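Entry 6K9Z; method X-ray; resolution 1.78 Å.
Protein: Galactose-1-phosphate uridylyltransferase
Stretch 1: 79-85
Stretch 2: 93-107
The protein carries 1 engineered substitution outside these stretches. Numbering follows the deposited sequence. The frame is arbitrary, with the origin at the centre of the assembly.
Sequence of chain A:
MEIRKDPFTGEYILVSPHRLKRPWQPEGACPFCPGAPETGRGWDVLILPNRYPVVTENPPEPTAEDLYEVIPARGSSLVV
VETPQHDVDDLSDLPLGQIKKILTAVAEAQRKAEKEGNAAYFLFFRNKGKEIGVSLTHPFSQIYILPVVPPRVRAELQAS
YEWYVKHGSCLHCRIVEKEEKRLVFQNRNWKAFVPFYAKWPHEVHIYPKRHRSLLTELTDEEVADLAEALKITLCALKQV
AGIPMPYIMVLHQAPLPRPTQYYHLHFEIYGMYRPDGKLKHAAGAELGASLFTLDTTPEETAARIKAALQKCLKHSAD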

ATOM      1  N   VAL A  79       5.649  19.595  -9.532  1.00 18.80           N
ATOM      2  CA  VAL A  79       4.438  20.027  -8.802  1.00 18.99           C
ATOM      3  C   VAL A  79       3.562  20.739  -9.806  1.00 19.18           C
ATOM      4  O   VAL A  79       4.027  21.654 -10.512  1.00 19.55           O
ATOM      5  N   VAL A  80       2.306  20.333  -9.844  1.00 18.81           N
ATOM      6  CA  VAL A  80       1.264  21.002 -10.666  1.00 19.24           C
ATOM      7  C   VAL A  80       0.496  21.905  -9.687  1.00 20.29           C
ATOM      8  O   VAL A  80      -0.315  21.350  -8.896  1.00 19.85           O
ATOM      9  N   VAL A  81       0.722  23.207  -9.765  1.00 20.20           N
ATOM     10  CA  VAL A  81      -0.046  24.199  -8.976  1.00 21.31           C
ATOM     11  C   VAL A  81      -1.309  24.444  -9.779  1.00 21.64           C
ATOM     12  O   VAL A  81      -1.232  25.055 -10.867  1.00 22.10           O
ATOM     13  N   GLU A  82      -2.430  24.017  -9.224  1.00 21.29           N
ATOM     14  CA  GLU A  82      -3.708  23.829  -9.936  1.00 21.53           C
ATOM     15  C   GLU A  82      -4.498  25.129 -10.125  1.00 22.64           C
ATOM     16  O   GLU A  82      -5.406  25.106 -10.938  1.00 22.62           O
ATOM     17  N   THR A  83      -4.182  26.167  -9.357  1.00 23.44           N
ATOM     18  CA  THR A  83      -4.900  27.472  -9.338  1.00 24.87           C
ATOM     19  C   THR A  83      -4.009  28.442  -8.594  1.00 25.61           C
ATOM     20  O   THR A  83      -3.292  28.016  -7.691  1.00 25.65           O
ATOM     21  N   PRO A  84      -4.029  29.748  -8.927  1.00 27.01           N
ATOM     22  CA  PRO A  84      -3.352  30.763  -8.131  1.00 28.96           C
ATOM     23  C   PRO A  84      -4.042  31.004  -6.766  1.00 30.44           C
ATOM     24  O   PRO A  84      -3.421  31.515  -5.888  1.00 30.83           O
ATOM     25  N   GLN A  85      -5.301  30.570  -6.638  1.00 31.69           N
ATOM     26  CA  GLN A  85      -6.095  30.794  -5.398  1.00 34.34           C
ATOM     27  C   GLN A  85      -5.757  29.739  -4.340  1.00 33.50           C
ATOM     28  O   GLN A  85      -5.954  28.542  -4.604  1.00 31.73           O
ATOM     29  N   ASP A  93     -13.760  21.989  -6.396  1.00 23.53           N
ATOM     30  CA  ASP A  93     -14.317  23.349  -6.146  1.00 24.76           C
ATOM     31  C   ASP A  93     -13.932  24.314  -7.266  1.00 24.26           C
ATOM     32  O   ASP A  93     -14.516  25.396  -7.335  1.00 24.91           O
ATOM     33  N   LEU A  94     -13.051  23.917  -8.161  1.00 23.19           N
ATOM     34  CA  LEU A  94     -12.606  24.798  -9.267  1.00 23.22           C
ATOM     35  C   LEU A  94     -13.593  24.708 -10.430  1.00 23.30           C
ATOM     36  O   LEU A  94     -14.190  23.655 -10.687  1.00 23.13           O
ATOM     37  N   PRO A  95     -13.743  25.789 -11.213  1.00 24.40           N
ATOM     38  CA  PRO A  95     -14.631  25.766 -12.363  1.00 24.72           C
ATOM     39  C   PRO A  95     -14.137  24.733 -13.383  1.00 23.64           C
ATOM     40  O   PRO A  95     -12.920  24.519 -13.481  1.00 21.83           O
ATOM     41  N   LEU A  96     -15.083  24.159 -14.129  1.00 23.44           N
ATOM     42  CA  LEU A  96     -14.772  23.203 -15.222  1.00 23.64           C
ATOM     43  C   LEU A  96     -13.625  23.735 -16.086  1.00 23.17           C
ATOM     44  O   LEU A  96     -12.740  22.914 -16.406  1.00 22.52           O
ATOM     45  N   GLY A  97     -13.676  25.007 -16.516  1.00 22.91           N
ATOM     46  CA  GLY A  97     -12.650  25.599 -17.393  1.00 23.18           C
ATOM     47  C   GLY A  97     -11.258  25.583 -16.784  1.00 22.18           C
ATOM     48  O   GLY A  97     -10.267  25.342 -17.520  1.00 21.69           O
ATOM     49  N   GLN A  98     -11.165  25.740 -15.464  1.00 21.95           N
ATOM     50  CA  GLN A  98      -9.860  25.730 -14.765  1.00 21.45           C
ATOM     51  C   GLN A  98      -9.347  24.271 -14.740  1.00 20.18           C
ATOM     52  O   GLN A  98      -8.151  24.086 -14.951  1.00 19.94           O
ATOM     53  N   ILE A  99     -10.211  23.285 -14.434  1.00 19.65           N
ATOM     54  CA  ILE A  99      -9.805  21.850 -14.408  1.00 18.92           C
ATOM     55  C   ILE A  99      -9.336  21.494 -15.831  1.00 19.46           C
ATOM     56  O   ILE A  99      -8.315  20.823 -15.948  1.00 18.65           O
ATOM     57  N   LYS A 100     -10.048  21.943 -16.876  1.00 20.39           N
ATOM     58  CA  LYS A 100      -9.618  21.685 -18.272  1.00 21.45           C
ATOM     59  C   LYS A 100      -8.190  22.253 -18.502  1.00 21.04           C
ATOM     60  O   LYS A 100      -7.337  21.541 -19.086  1.00 21.38           O
ATOM     61  N   LYS A 101      -7.893  23.451 -18.009  1.00 21.14           N
ATOM     62  CA  LYS A 101      -6.548  24.065 -18.190  1.00 21.73           C
ATOM     63  C   LYS A 101      -5.525  23.198 -17.442  1.00 19.96           C
ATOM     64  O   LYS A 101      -4.403  23.051 -17.948  1.00 19.95           O
ATOM     65  N   ILE A 102      -5.867  22.655 -16.273  1.00 18.63           N
ATOM     66  CA  ILE A 102      -4.906  21.794 -15.514  1.00 17.47           C
ATOM     67  C   ILE A 102      -4.570  20.550 -16.356  1.00 16.86           C
ATOM     68  O   ILE A 102      -3.369  20.249 -16.553  1.00 15.96           O
ATOM     69  N   LEU A 103      -5.599  19.870 -16.861  1.00 16.50           N
ATOM     70  CA  LEU A 103      -5.421  18.626 -17.677  1.00 16.52           C
ATOM     71  C   LEU A 103      -4.617  18.938 -18.940  1.00 17.34           C
ATOM     72  O   LEU A 103      -3.717  18.170 -19.244  1.00 16.95           O
ATOM     73  N   THR A 104      -4.887  20.063 -19.602  1.00 18.43           N
ATOM     74  CA  THR A 104      -4.192  20.493 -20.822  1.00 19.47           C
ATOM     75  C   THR A 104      -2.720  20.705 -20.513  1.00 19.30           C
ATOM     76  O   THR A 104      -1.901  20.233 -21.330  1.00 19.11           O
ATOM     77  N   ALA A 105      -2.406  21.377 -19.403  1.00 19.45           N
ATOM     78  CA  ALA A 105      -1.002  21.655 -19.030  1.00 19.78           C
ATOM     79  C   ALA A 105      -0.281  20.321 -18.725  1.00 18.77           C
ATOM     80  O   ALA A 105       0.920  20.171 -19.085  1.00 19.23           O
ATOM     81  N   VAL A 106      -0.948  19.403 -18.033  1.00 17.75           N
ATOM     82  CA  VAL A 106      -0.328  18.087 -17.704  1.00 17.49           C
ATOM     83  C   VAL A 106      -0.085  17.314 -19.004  1.00 17.63           C
ATOM     84  O   VAL A 106       1.030  16.779 -19.178  1.00 16.92           O
ATOM     85  N   ALA A 107      -1.037  17.348 -19.931  1.00 17.26           N
ATOM     86  CA  ALA A 107      -0.832  16.660 -21.217  1.00 18.03           C
ATOM     87  C   ALA A 107       0.386  17.293 -21.944  1.00 19.45           C
ATOM     88  O   ALA A 107       1.157  16.549 -22.551  1.00 19.41           O
TER

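The contact joins the end of a strand, 79-81, and the loop that follows it to one side of the helix 96-107, with Leu-94 just ahead of that helix also taking part. The closest CA pairs run in opposite sequence order: Val-80 lies 7.8 Å from Val-106, Glu-82 6.1 Å from Ile-102, and Thr-83 7.6 Å from Gln-98, all measured CA to CA. Moving forward along stretch 1 therefore means moving back along the helix, in steps of four residues, about one turn each. The two stretches together bury 323 Å².

Val-79 makes no contact, its side chain being out of reach of the other stretch. The CA-to-CB bond of Val-80 points toward the helix, and with chi1 at 177° (t), Val-80 CG1 lies 4.0 Å from Ile-102 CG2 and 4.2 Å from Val-106 CG2, while Val-80 CG2 lies 4.1 Å from the same Val-106 CG2. Val-106 is also t, at 172°, although its CA-to-CB bond points sideways. These separations are ordinary van der Waals distances, so the pairing is apolar packing. At Val-81 the bond points away, the alternation expected of neighbours in a strand, and Val-81 CG1 is 8.2 Å from Gln-98 NE2.

Glu-82, where the strand has given way to loop, has the largest covered area, 70 Å². Its CA-to-CB bond is sideways and its rotamer is m, t (-70°, 171°), with chi3 at -9°. The contact is made by its aliphatic base and its backbone: CB lies 3.6 Å from CD1 of Ile-102, and the carbonyl O approaches that same CD1 to 3.3 Å. Ile-102 points toward stretch 1 with chi1 -62° (m) and chi2 161° (t), which carries CD1 to this position. The carboxylate oxygens OE1 and OE2 are hydrogen-bonded elsewhere in the structure.

The one hydrogen bond across the stretches also ends on this carbonyl. Gln-98 NE2 donates to Glu-82 O at 2.8 Å with an N-H...acceptor angle of 164°, a short and nearly straight bond. Gln-98 points toward stretch 1; its chi1 of 180° (t) and chi2 of 68° (p) deliver the amide to a backbone acceptor, and NE2 has a further partner elsewhere in the structure.

Thr-83, sideways and t (171°), rests beside Leu-94, its CB 3.8 Å from CD2 of that leucine. Leu-94 points toward stretch 1 in the m, t rotamer (-67°, 171°), and its other methyl, CD1, lies 4.0 Å from Glu-82 O. The threonine hydroxyl serves its own loop: Gln-85 N donates to Thr-83 OG1 at 3.0 Å and 160°, a local bond that ties the turn around Pro-84.

Pro-84 touches only lightly, its CD 4.5 Å from NE2 of Gln-98. Gln-85 points toward stretch 2, yet Gln-85 NE2 stays 5.0 Å from Leu-94 CD2 and the residue remains exposed.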

ATOM      1  CB  VAL A  79       4.766  20.908  -7.590  1.00 19.97           C
ATOM      2  CG1 VAL A  79       3.490  21.384  -6.931  1.00 20.64           C
ATOM      3  CG2 VAL A  79       5.642  20.170  -6.607  1.00 20.55           C
ATOM      4  CB  VAL A  80       0.337  19.972 -11.313  1.00 18.78           C
ATOM      5  CG1 VAL A  80      -0.789  20.640 -12.118  1.00 19.75           C
ATOM      6  CG2 VAL A  80       1.124  18.954 -12.158  1.00 18.71           C
ATOM      7  CB  VAL A  81       0.746  25.467  -8.659  1.00 22.01           C
ATOM      8  CG1 VAL A  81       0.021  26.327  -7.638  1.00 23.00           C
ATOM      9  CG2 VAL A  81       2.159  25.177  -8.219  1.00 22.02           C
ATOM     10  CB  GLU A  82      -4.522  22.797  -9.188  1.00 21.33           C
ATOM     11  CG  GLU A  82      -3.931  21.409  -9.323  1.00 20.88           C
ATOM     12  CD  GLU A  82      -4.610  20.404  -8.392  1.00 21.76           C
ATOM     13  OE1 GLU A  82      -5.413  20.866  -7.546  1.00 23.30           O
ATOM     14  OE2 GLU A  82      -4.463  19.187  -8.634  1.00 21.13           O
ATOM     15  CB  THR A  83      -6.257  27.360  -8.617  1.00 25.25           C
ATOM     16  OG1 THR A  83      -6.807  28.656  -8.441  1.00 26.51           O
ATOM     17  CG2 THR A  83      -6.122  26.724  -7.237  1.00 25.67           C
ATOM     18  CB  PRO A  84      -3.393  31.998  -9.077  1.00 29.92           C
ATOM     19  CG  PRO A  84      -4.574  31.785  -9.990  1.00 29.57           C
ATOM     20  CD  PRO A  84      -4.691  30.295 -10.131  1.00 27.79           C
ATOM     21  CB  GLN A  85      -7.591  30.743  -5.715  1.00 36.78           C
ATOM     22  CG  GLN A  85      -8.088  31.928  -6.528  1.00 41.35           C
ATOM     23  CD  GLN A  85      -9.573  31.860  -6.787  1.00 44.76           C
ATOM     24  OE1 GLN A  85     -10.201  32.840  -7.177  1.00 51.81           O
ATOM     25  NE2 GLN A  85     -10.153  30.692  -6.567  1.00 45.16           N
ATOM     26  CB  ASP A  93     -13.882  23.858  -4.783  1.00 25.87           C
ATOM     27  CG  ASP A  93     -14.426  22.984  -3.677  1.00 26.85           C
ATOM     28  OD1 ASP A  93     -15.665  22.909  -3.566  1.00 28.48           O
ATOM     29  OD2 ASP A  93     -13.629  22.394  -2.922  1.00 28.10           O
ATOM     30  CB  LEU A  94     -11.207  24.380  -9.718  1.00 22.55           C
ATOM     31  CG  LEU A  94     -10.087  24.607  -8.700  1.00 23.25           C
ATOM     32  CD1 LEU A  94      -8.805  23.937  -9.184  1.00 22.83           C
ATOM     33  CD2 LEU A  94      -9.878  26.090  -8.407  1.00 24.37           C
ATOM     34  CB  PRO A  95     -14.529  27.167 -12.971  1.00 26.14           C
ATOM     35  CG  PRO A  95     -13.829  28.031 -11.957  1.00 26.71           C
ATOM     36  CD  PRO A  95     -13.136  27.104 -10.989  1.00 25.28           C
ATOM     37  CB  LEU A  96     -16.025  22.973 -16.061  1.00 25.09           C
ATOM     38  CG  LEU A  96     -17.076  22.094 -15.413  1.00 26.24           C
ATOM     39  CD1 LEU A  96     -18.402  22.148 -16.196  1.00 28.23           C
ATOM     40  CD2 LEU A  96     -16.529  20.671 -15.322  1.00 26.35           C
ATOM     41  CB  GLN A  98      -9.999  26.332 -13.371  1.00 21.68           C
ATOM     42  CG  GLN A  98      -8.685  26.351 -12.593  1.00 21.61           C
ATOM     43  CD  GLN A  98      -7.644  27.289 -13.160  1.00 22.45           C
ATOM     44  OE1 GLN A  98      -7.922  28.179 -13.989  1.00 23.56           O
ATOM     45  NE2 GLN A  98      -6.415  27.091 -12.715  1.00 22.03           N
ATOM     46  CB  ILE A  99     -10.915  20.936 -13.879  1.00 18.70           C
ATOM     47  CG1 ILE A  99     -11.342  21.405 -12.487  1.00 19.21           C
ATOM     48  CG2 ILE A  99     -10.454  19.483 -13.927  1.00 17.91           C
ATOM     49  CD1 ILE A  99     -12.578  20.716 -11.921  1.00 19.60           C
ATOM     50  CB  LYS A 100     -10.685  22.193 -19.245  1.00 23.84           C
ATOM     51  CG  LYS A 100     -10.369  21.917 -20.695  1.00 27.02           C
ATOM     52  CD  LYS A 100     -11.452  22.471 -21.653  1.00 30.05           C
ATOM     53  CE  LYS A 100     -11.189  22.242 -23.137  1.00 34.88           C
ATOM     54  NZ  LYS A 100     -10.272  21.083 -23.373  1.00 35.26           N
ATOM     55  CB  LYS A 101      -6.504  25.502 -17.671  1.00 23.29           C
ATOM     56  CG  LYS A 101      -7.276  26.513 -18.494  1.00 25.65           C
ATOM     57  CD  LYS A 101      -7.293  27.879 -17.829  1.00 27.83           C
ATOM     58  CE  LYS A 101      -8.300  28.791 -18.480  1.00 30.91           C
ATOM     59  NZ  LYS A 101      -8.152  30.182 -17.984  1.00 33.81           N
ATOM     60  CB  ILE A 102      -5.445  21.357 -14.139  1.00 17.56           C
ATOM     61  CG1 ILE A 102      -5.698  22.556 -13.222  1.00 18.17           C
ATOM     62  CG2 ILE A 102      -4.539  20.339 -13.523  1.00 16.89           C
ATOM     63  CD1 ILE A 102      -6.633  22.221 -12.077  1.00 18.37           C
ATOM     64  CB  LEU A 103      -6.785  18.010 -17.979  1.00 16.49           C
ATOM     65  CG  LEU A 103      -7.524  17.558 -16.715  1.00 16.39           C
ATOM     66  CD1 LEU A 103      -9.005  17.280 -16.998  1.00 16.85           C
ATOM     67  CD2 LEU A 103      -6.888  16.344 -16.086  1.00 15.53           C
ATOM     68  CB  THR A 104      -4.823  21.742 -21.432  1.00 20.71           C
ATOM     69  OG1 THR A 104      -6.175  21.399 -21.768  1.00 20.70           O
ATOM     70  CG2 THR A 104      -4.080  22.154 -22.678  1.00 22.29           C
ATOM     71  CB  ALA A 105      -0.920  22.585 -17.862  1.00 20.23           C
ATOM     72  CB  VAL A 106      -1.167  17.293 -16.707  1.00 17.21           C
ATOM     73  CG1 VAL A 106      -0.644  15.885 -16.514  1.00 17.69           C
ATOM     74  CG2 VAL A 106      -1.237  18.024 -15.385  1.00 17.44           C
ATOM     75  CB  ALA A 107      -2.096  16.688 -22.026  1.00 18.21           C
TER